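Local coordinates for dipicolinate synthase, B chain (Bacillus cereus, PDB 3MCU), which probably works with its partner subunit DpaA to convert dihydrodipicolinate into dipicolinate, an NADP-linked step of sporulation, at residues I8-T13 against C87-P92; V74-L79 against V110-K115; V125-T130 against M167-E172. All coordinates share one frame; numbering follows the deposited sequence.

Contact 1 (I8-T13 against C87-P92)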
loop_
_atom_site.group_PDB
_atom_site.type_symbol
_atom_site.label_atom_id
_atom_site.label_comp_id
_atom_site.label_asym_id
_atom_site.label_seq_id
_atom_site.Cartn_x
_atom_site.Cartn_y
_atom_site.Cartn_z
ATOM N N ILE D 8 2.891 -17.859 -27.424
ATOM C CA ILE D 8 3.631 -17.360 -26.281
ATOM C C ILE D 8 4.334 -16.052 -26.600
ATOM O O ILE D 8 5.150 -15.968 -27.533
ATOM C CB ILE D 8 4.643 -18.411 -25.789
ATOM C CG1 ILE D 8 3.899 -19.660 -25.333
ATOM C CG2 ILE D 8 5.518 -17.868 -24.647
ATOM C CD1 ILE D 8 4.814 -20.787 -24.998
ATOM N N GLY D 9 4.013 -15.028 -25.821
ATOM C CA GLY D 9 4.651 -13.736 -25.962
ATOM C C GLY D 9 5.961 -13.783 -25.201
ATOM O O GLY D 9 6.065 -14.423 -24.154
ATOM N N PHE D 10 6.971 -13.124 -25.738
ATOM C CA PHE D 10 8.254 -13.071 -25.077
ATOM C C PHE D 10 8.757 -11.638 -25.124
ATOM O O PHE D 10 9.141 -11.123 -26.186
ATOM C CB PHE D 10 9.256 -14.032 -25.728
ATOM C CG PHE D 10 10.372 -14.442 -24.812
ATOM C CD1 PHE D 10 10.444 -15.735 -24.322
ATOM C CD2 PHE D 10 11.335 -13.532 -24.422
ATOM C CE1 PHE D 10 11.469 -16.110 -23.462
ATOM C CE2 PHE D 10 12.358 -13.903 -23.568
ATOM C CZ PHE D 10 12.420 -15.192 -23.087
ATOM N N GLY D 11 8.711 -10.989 -23.968
ATOM C CA GLY D 11 9.118 -9.600 -23.857
ATOM C C GLY D 11 10.399 -9.508 -23.065
ATOM O O GLY D 11 10.716 -10.391 -22.262
ATOM N N PHE D 12 11.162 -8.457 -23.311
ATOM C CA PHE D 12 12.385 -8.253 -22.555
ATOM C C PHE D 12 12.616 -6.785 -22.322
ATOM O O PHE D 12 12.315 -5.953 -23.171
ATOM C CB PHE D 12 13.590 -8.921 -23.226
ATOM C CG PHE D 12 13.446 -9.077 -24.699
ATOM C CD1 PHE D 12 13.969 -8.133 -25.559
ATOM C CD2 PHE D 12 12.782 -10.168 -25.228
ATOM C CE1 PHE D 12 13.836 -8.273 -26.922
ATOM C CE2 PHE D 12 12.634 -10.321 -26.599
ATOM C CZ PHE D 12 13.162 -9.370 -27.447
ATOM N N THR D 13 13.141 -6.493 -21.141
ATOM C CA THR D 13 13.272 -5.139 -20.645
ATOM C C THR D 13 14.713 -4.922 -20.223
ATOM O O THR D 13 15.396 -5.881 -19.850
ATOM C CB THR D 13 12.326 -4.911 -19.429
ATOM O OG1 THR D 13 12.739 -5.736 -18.331
ATOM C CG2 THR D 13 10.892 -5.282 -19.800
ATOM N N CYS D 87 0.193 -17.389 -23.114
ATOM C CA CYS D 87 1.072 -17.009 -22.032
ATOM C C CYS D 87 1.944 -15.846 -22.484
ATOM O O CYS D 87 2.373 -15.784 -23.636
ATOM C CB CYS D 87 1.949 -18.193 -21.604
ATOM S SG CYS D 87 2.966 -17.828 -20.157
HETATM N N MSE D 88 2.174 -14.911 -21.571
HETATM C CA MSE D 88 3.121 -13.824 -21.787
HETATM C C MSE D 88 4.316 -14.066 -20.866
HETATM O O MSE D 88 4.139 -14.250 -19.662
HETATM C CB MSE D 88 2.454 -12.474 -21.478
HETATM C CG MSE D 88 3.374 -11.250 -21.586
HETATM SE SE MSE D 88 4.061 -10.976 -23.401
HETATM C CE MSE D 88 5.512 -9.685 -23.032
ATOM N N VAL D 89 5.520 -14.093 -21.438
ATOM C CA VAL D 89 6.760 -14.179 -20.664
ATOM C C VAL D 89 7.455 -12.828 -20.687
ATOM O O VAL D 89 7.525 -12.188 -21.738
ATOM C CB VAL D 89 7.760 -15.194 -21.274
ATOM C CG1 VAL D 89 9.104 -15.138 -20.534
ATOM C CG2 VAL D 89 7.197 -16.601 -21.250
ATOM N N ILE D 90 7.944 -12.377 -19.534
ATOM C CA ILE D 90 8.848 -11.227 -19.499
ATOM C C ILE D 90 10.171 -11.664 -18.866
ATOM O O ILE D 90 10.207 -12.127 -17.728
ATOM C CB ILE D 90 8.274 -10.044 -18.697
ATOM C CG1 ILE D 90 6.852 -9.688 -19.157
ATOM C CG2 ILE D 90 9.219 -8.831 -18.786
ATOM C CD1 ILE D 90 6.207 -8.556 -18.309
ATOM N N ALA D 91 11.257 -11.539 -19.611
ATOM C CA ALA D 91 12.514 -12.080 -19.147
ATOM C C ALA D 91 13.659 -11.545 -19.990
ATOM O O ALA D 91 13.702 -11.779 -21.192
ATOM C CB ALA D 91 12.471 -13.612 -19.196
ATOM N N PRO D 92 14.586 -10.810 -19.360
ATOM C CA PRO D 92 14.534 -10.478 -17.931
ATOM C C PRO D 92 13.507 -9.404 -17.601
ATOM O O PRO D 92 13.116 -8.611 -18.448
ATOM C CB PRO D 92 15.946 -9.932 -17.649
ATOM C CG PRO D 92 16.390 -9.365 -18.949
ATOM C CD PRO D 92 15.797 -10.273 -20.011
#
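Phe10 and Val89 pair across two parallel strands, their side chains on the same face of the sheet. Val89 CG1 lies over one face of the Phe10 ring, 4.1 Å from its centroid and 20° off the ring normal. It sits toward the rim rather than over the middle. The Phe10 CG is anti to the backbone N (chi1 -157°), and the ring leans across to the neighbouring strand. Ile8 and Val89 cross obliquely on the same face, with their CG2 methyls in contact. Leu174 and Val178 of helix 174-181 pack on this side.

The other face is built differently. Gly9 and Gly11 have no side chain, and Met88, a selenomethionine, lies in the room they leave. Its chain bends at chi2 (63°). This brings SE to 3.8 Å from Gly9 CA and lays CE 3.6 Å from Gly11 N. Beyond it stands helix 109-118, which covers this face with Ala113 and Thr117.

Four backbone bonds join the strands, alternating in direction. Gly9 N and Gly11 N donate to Cys87 O and Val89 O. Val89 N and Ala91 N donate to Gly9 O and Gly11 O. After Ala91 the pairing changes. Pro92 follows a cis peptide bond, and its carbonyl is gripped by the hydroxyl of Thr13, with OG1 2.9 Å from Pro92 O. A weak bond from Thr13 N joins it. Thr13 OG1 also bonds to Thr94 N, tying both strand ends together. A phosphate ion, probably from the crystallisation liquor, lies about 3 Å from the Thr13 side chain and may mark a pocket. Such a parallel pair at the centre of the sheet is typical of Rossmann-like alpha/beta proteins, consistent with the Flavoprotein family.

Contact 2 (V74-L79 against V110-K115)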
loop_
_atom_site.group_PDB
_atom_site.type_symbol
_atom_site.label_atom_id
_atom_site.label_comp_id
_atom_site.label_asym_id
_atom_site.label_seq_id
_atom_site.Cartn_x
_atom_site.Cartn_y
_atom_site.Cartn_z
ATOM N N VAL D 74 0.962 0.655 -29.184
ATOM C CA VAL D 74 -0.199 0.445 -30.046
ATOM C C VAL D 74 -0.130 -0.913 -30.753
ATOM O O VAL D 74 -1.151 -1.561 -30.973
ATOM C CB VAL D 74 -0.378 1.601 -31.060
ATOM C CG1 VAL D 74 -1.477 1.289 -32.063
ATOM C CG2 VAL D 74 -0.699 2.901 -30.321
ATOM N N GLY D 75 1.079 -1.346 -31.090
ATOM C CA GLY D 75 1.277 -2.658 -31.683
ATOM C C GLY D 75 1.040 -3.790 -30.700
ATOM O O GLY D 75 0.967 -4.954 -31.086
ATOM N N ALA D 76 0.915 -3.446 -29.423
ATOM C CA ALA D 76 0.718 -4.441 -28.375
ATOM C C ALA D 76 -0.753 -4.597 -28.010
ATOM O O ALA D 76 -1.202 -5.687 -27.666
ATOM C CB ALA D 76 1.543 -4.095 -27.147
ATOM N N GLU D 77 -1.513 -3.520 -28.116
ATOM C CA GLU D 77 -2.940 -3.566 -27.785
ATOM C C GLU D 77 -3.711 -4.752 -28.392
ATOM O O GLU D 77 -4.544 -5.351 -27.710
ATOM C CB GLU D 77 -3.621 -2.230 -28.109
ATOM C CG GLU D 77 -3.014 -1.051 -27.343
ATOM C CD GLU D 77 -3.745 0.269 -27.563
ATOM O OE1 GLU D 77 -4.901 0.254 -28.041
ATOM O OE2 GLU D 77 -3.164 1.330 -27.250
ATOM N N PRO D 78 -3.440 -5.101 -29.663
ATOM C CA PRO D 78 -4.213 -6.184 -30.293
ATOM C C PRO D 78 -3.963 -7.541 -29.644
ATOM O O PRO D 78 -4.706 -8.482 -29.920
ATOM C CB PRO D 78 -3.695 -6.206 -31.739
ATOM C CG PRO D 78 -2.968 -4.914 -31.929
ATOM C CD PRO D 78 -2.452 -4.516 -30.584
ATOM N N LEU D 79 -2.926 -7.639 -28.812
ATOM C CA LEU D 79 -2.643 -8.854 -28.061
ATOM C C LEU D 79 -3.805 -9.154 -27.135
ATOM O O LEU D 79 -3.898 -10.248 -26.582
ATOM C CB LEU D 79 -1.366 -8.683 -27.228
ATOM C CG LEU D 79 -0.025 -9.205 -27.739
ATOM C CD1 LEU D 79 0.002 -9.328 -29.253
ATOM C CD2 LEU D 79 1.160 -8.368 -27.222
ATOM N N VAL D 110 6.103 -3.932 -23.761
ATOM C CA VAL D 110 6.095 -5.155 -22.979
ATOM C C VAL D 110 5.069 -5.112 -21.848
ATOM O O VAL D 110 4.369 -6.094 -21.606
ATOM C CB VAL D 110 7.511 -5.465 -22.444
ATOM C CG1 VAL D 110 7.482 -6.605 -21.447
ATOM C CG2 VAL D 110 8.424 -5.785 -23.606
ATOM N N LEU D 111 4.978 -3.973 -21.164
ATOM C CA LEU D 111 3.990 -3.790 -20.105
ATOM C C LEU D 111 2.562 -3.840 -20.661
ATOM O O LEU D 111 1.652 -4.396 -20.028
ATOM C CB LEU D 111 4.208 -2.454 -19.375
ATOM C CG LEU D 111 5.480 -2.247 -18.530
ATOM C CD1 LEU D 111 5.700 -0.772 -18.249
ATOM C CD2 LEU D 111 5.452 -3.015 -17.229
HETATM N N MSE D 112 2.356 -3.236 -21.830
HETATM C CA MSE D 112 1.036 -3.248 -22.451
HETATM C C MSE D 112 0.665 -4.667 -22.886
HETATM O O MSE D 112 -0.507 -5.063 -22.809
HETATM C CB MSE D 112 0.976 -2.289 -23.638
HETATM C CG MSE D 112 -0.316 -2.409 -24.434
HETATM SE SE MSE D 112 -1.895 -1.847 -23.383
HETATM C CE MSE D 112 -1.600 0.078 -23.392
ATOM N N ALA D 113 1.675 -5.421 -23.340
ATOM C CA ALA D 113 1.496 -6.816 -23.749
ATOM C C ALA D 113 1.069 -7.669 -22.567
ATOM O O ALA D 113 0.181 -8.512 -22.693
ATOM C CB ALA D 113 2.788 -7.382 -24.355
ATOM N N ALA D 114 1.719 -7.439 -21.424
ATOM C CA ALA D 114 1.403 -8.132 -20.181
ATOM C C ALA D 114 -0.018 -7.806 -19.713
ATOM O O ALA D 114 -0.761 -8.679 -19.270
ATOM C CB ALA D 114 2.429 -7.782 -19.099
ATOM N N LYS D 115 -0.393 -6.540 -19.837
ATOM C CA LYS D 115 -1.735 -6.101 -19.506
ATOM C C LYS D 115 -2.783 -6.732 -20.443
ATOM O O LYS D 115 -3.843 -7.197 -19.983
ATOM C CB LYS D 115 -1.809 -4.561 -19.558
ATOM C CG LYS D 115 -3.169 -3.974 -19.184
ATOM C CD LYS D 115 -3.282 -2.508 -19.574
ATOM C CE LYS D 115 -4.516 -1.862 -18.975
ATOM N NZ LYS D 115 -4.756 -0.483 -19.513
#
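Ala76, Glu77 and Leu79 meet Met112 and Ala113 without any aromatic ring between them. The flat group among these side chains is the Glu77 carboxylate, and it offers neither face nor edge to the partner. Glu77 touches through its CG methylene, 4.2 Å from Met112 SE, and its chain runs extended beyond CG. The contact belongs to the helical layer on one side of the central sheet in a Rossmann-like alpha/beta fold. The short helix 73-76 and the 3-10 turn 77-79 lean here on the flank of helix 109-118.

Met112, a selenomethionine, carries much of the contact. With CG anti to the backbone N (chi1 172°), Met112 CG comes against Ala76 CB, at 3.7 Å. The chain then bends twice and carries SE past Glu77. Ala76 CB also comes near Ala113 CB, at 4.5 Å. A backbone bond from Leu79 N to Ala76 O closes the turn at 77-79, and the side chains of Ala76 and Leu79 both point toward helix 109-118. Ile70 lies against both Ala76 and Leu79. Ala113 reaches the sheet as well, touching Val39 of strand 35-40. No hydrogen bond crosses between the segments. The tightest touch is methyl to methyl, Leu79 CD2 to Ala113 CB at 3.4 Å.

Contact 3 (V125-T130 against M167-E172)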
loop_
_atom_site.group_PDB
_atom_site.type_symbol
_atom_site.label_atom_id
_atom_site.label_comp_id
_atom_site.label_asym_id
_atom_site.label_seq_id
_atom_site.Cartn_x
_atom_site.Cartn_y
_atom_site.Cartn_z
ATOM N N VAL D 125 4.244 -14.891 -17.064
ATOM C CA VAL D 125 5.379 -15.469 -16.355
ATOM C C VAL D 125 6.498 -14.458 -16.312
ATOM O O VAL D 125 6.892 -13.917 -17.354
ATOM C CB VAL D 125 5.907 -16.756 -17.056
ATOM C CG1 VAL D 125 7.267 -17.133 -16.515
ATOM C CG2 VAL D 125 4.925 -17.902 -16.864
ATOM N N LEU D 126 7.006 -14.205 -15.110
ATOM C CA LEU D 126 8.014 -13.178 -14.885
ATOM C C LEU D 126 9.329 -13.803 -14.416
ATOM O O LEU D 126 9.313 -14.662 -13.545
ATOM C CB LEU D 126 7.518 -12.216 -13.793
ATOM C CG LEU D 126 6.223 -11.434 -14.029
ATOM C CD1 LEU D 126 5.836 -10.592 -12.804
ATOM C CD2 LEU D 126 6.397 -10.553 -15.263
ATOM N N ALA D 127 10.457 -13.353 -14.969
ATOM C CA ALA D 127 11.794 -13.690 -14.431
ATOM C C ALA D 127 12.478 -12.461 -13.853
ATOM O O ALA D 127 13.124 -11.693 -14.575
ATOM C CB ALA D 127 12.690 -14.319 -15.506
ATOM N N VAL D 128 12.359 -12.295 -12.543
ATOM C CA VAL D 128 12.906 -11.130 -11.878
ATOM C C VAL D 128 14.416 -11.050 -11.950
ATOM O O VAL D 128 15.115 -12.067 -11.998
ATOM C CB VAL D 128 12.464 -11.069 -10.413
ATOM C CG1 VAL D 128 10.941 -11.161 -10.340
ATOM C CG2 VAL D 128 13.079 -12.201 -9.635
ATOM N N SER D 129 14.890 -9.809 -11.960
ATOM C CA SER D 129 16.301 -9.475 -11.876
ATOM C C SER D 129 16.465 -8.017 -11.448
ATOM O O SER D 129 16.474 -7.118 -12.279
ATOM C CB SER D 129 16.972 -9.656 -13.227
ATOM O OG SER D 129 18.318 -9.202 -13.151
ATOM N N THR D 130 16.604 -7.779 -10.153
ATOM C CA THR D 130 16.824 -6.429 -9.681
ATOM C C THR D 130 17.621 -6.451 -8.385
ATOM O O THR D 130 17.428 -7.342 -7.556
ATOM C CB THR D 130 15.479 -5.662 -9.506
ATOM O OG1 THR D 130 15.738 -4.297 -9.170
ATOM C CG2 THR D 130 14.611 -6.293 -8.436
HETATM N N MSE D 167 17.849 -10.040 -6.103
HETATM C CA MSE D 167 17.286 -11.337 -6.449
HETATM C C MSE D 167 17.077 -11.453 -7.952
HETATM O O MSE D 167 16.810 -10.462 -8.627
HETATM C CB MSE D 167 16.018 -11.656 -5.656
HETATM C CG MSE D 167 16.285 -11.769 -4.147
HETATM SE SE MSE D 167 14.835 -12.642 -3.174
HETATM C CE MSE D 167 13.420 -11.363 -3.597
ATOM N N VAL D 168 17.232 -12.672 -8.458
ATOM C CA VAL D 168 17.332 -12.951 -9.875
ATOM C C VAL D 168 16.810 -14.365 -10.094
ATOM O O VAL D 168 17.076 -15.267 -9.301
ATOM C CB VAL D 168 18.797 -12.900 -10.352
ATOM C CG1 VAL D 168 18.900 -13.270 -11.827
ATOM C CG2 VAL D 168 19.414 -11.517 -10.105
ATOM N N ALA D 169 16.036 -14.547 -11.151
ATOM C CA ALA D 169 15.491 -15.855 -11.459
ATOM C C ALA D 169 16.573 -16.805 -11.979
ATOM O O ALA D 169 17.578 -16.375 -12.533
ATOM C CB ALA D 169 14.398 -15.725 -12.487
ATOM N N ARG D 170 16.345 -18.096 -11.780
ATOM C CA ARG D 170 17.070 -19.127 -12.506
ATOM C C ARG D 170 16.450 -19.232 -13.900
ATOM O O ARG D 170 15.483 -19.969 -14.091
ATOM C CB ARG D 170 16.968 -20.475 -11.761
ATOM C CG ARG D 170 17.687 -20.515 -10.396
ATOM C CD ARG D 170 17.515 -21.864 -9.696
ATOM N NE ARG D 170 18.011 -22.956 -10.534
ATOM C CZ ARG D 170 17.751 -24.241 -10.326
ATOM N NH1 ARG D 170 18.231 -25.138 -11.161
ATOM N NH2 ARG D 170 17.018 -24.629 -9.286
HETATM N N MSE D 171 16.990 -18.482 -14.862
HETATM C CA MSE D 171 16.503 -18.496 -16.254
HETATM C C MSE D 171 16.329 -19.886 -16.865
HETATM O O MSE D 171 15.472 -20.094 -17.733
HETATM C CB MSE D 171 17.453 -17.720 -17.160
HETATM C CG MSE D 171 17.391 -16.234 -17.003
HETATM SE SE MSE D 171 15.682 -15.497 -17.647
HETATM C CE MSE D 171 16.204 -13.635 -17.567
ATOM N N GLU D 172 17.155 -20.824 -16.424
ATOM C CA GLU D 172 17.164 -22.156 -17.000
ATOM C C GLU D 172 15.848 -22.870 -16.692
ATOM O O GLU D 172 15.476 -23.819 -17.380
ATOM C CB GLU D 172 18.376 -22.970 -16.509
ATOM C CG GLU D 172 18.361 -23.340 -15.017
ATOM C CD GLU D 172 19.046 -22.310 -14.132
ATOM O OE1 GLU D 172 19.367 -21.196 -14.624
ATOM O OE2 GLU D 172 19.279 -22.625 -12.934
#
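An antiparallel strand pair at the C-terminal end of strand 124-130 forms this contact, where Ser129 faces Val168 and Thr130 faces Met167. The short strand 167-169 adds an antiparallel member to an otherwise parallel sheet, and it also pairs with strand 150-156. Thr130 and Met167 are a hydrogen-bonded pair, with both N to O distances 3.1 Å: Thr130 N to Met167 O and Met167 N to Thr130 O. Ser129 and Val168 form the non-hydrogen-bonded pair next to it. Here Val168 CG2 stands 4.0 Å from Ser129 OG. The Ala169 N donates to Val128 O at 2.8 Å.

Strand 167-169 ends at Ala169, and side chains take over. Ala127 CB meets Ala169 CB at 3.7 Å. Met171, a selenomethionine bent at chi2 (-68°), brings SE to 3.9 Å from the same Ala127 CB. Thr130 OG1 bonds to Asp132 and to Lys115 of a neighbouring subunit. The chemistry thus divides along the contact: three backbone bonds from Val128 to Thr130 set the register, while two alanine methyls and the Met171 selenium pack at Ala127.

In the fold
Contacts 1 and 3 share one sheet, while contact 2 joins a short helix and its 3-10 extension to helix 109-118. Contact 1 is most central and wholly buried. Contact 3 reaches the sheet's antiparallel part, with some residues partly exposed. Contact 2 lies farthest out, its centre about 13 Å from the centre of the chain, and includes exposed Glu77. Chemistry follows place: backbone bonds dominate the two strand pairs, and the helix contact is apolar. Its Val110 packs on Ile90 of contact 1. Strands 87-94 and 124-130 are neighbours, so Met88 O and Ile90 N probably bond to Val125. Contacts 2 and 3 do not touch within the chain, but Lys115 and Thr130 link them between subunits.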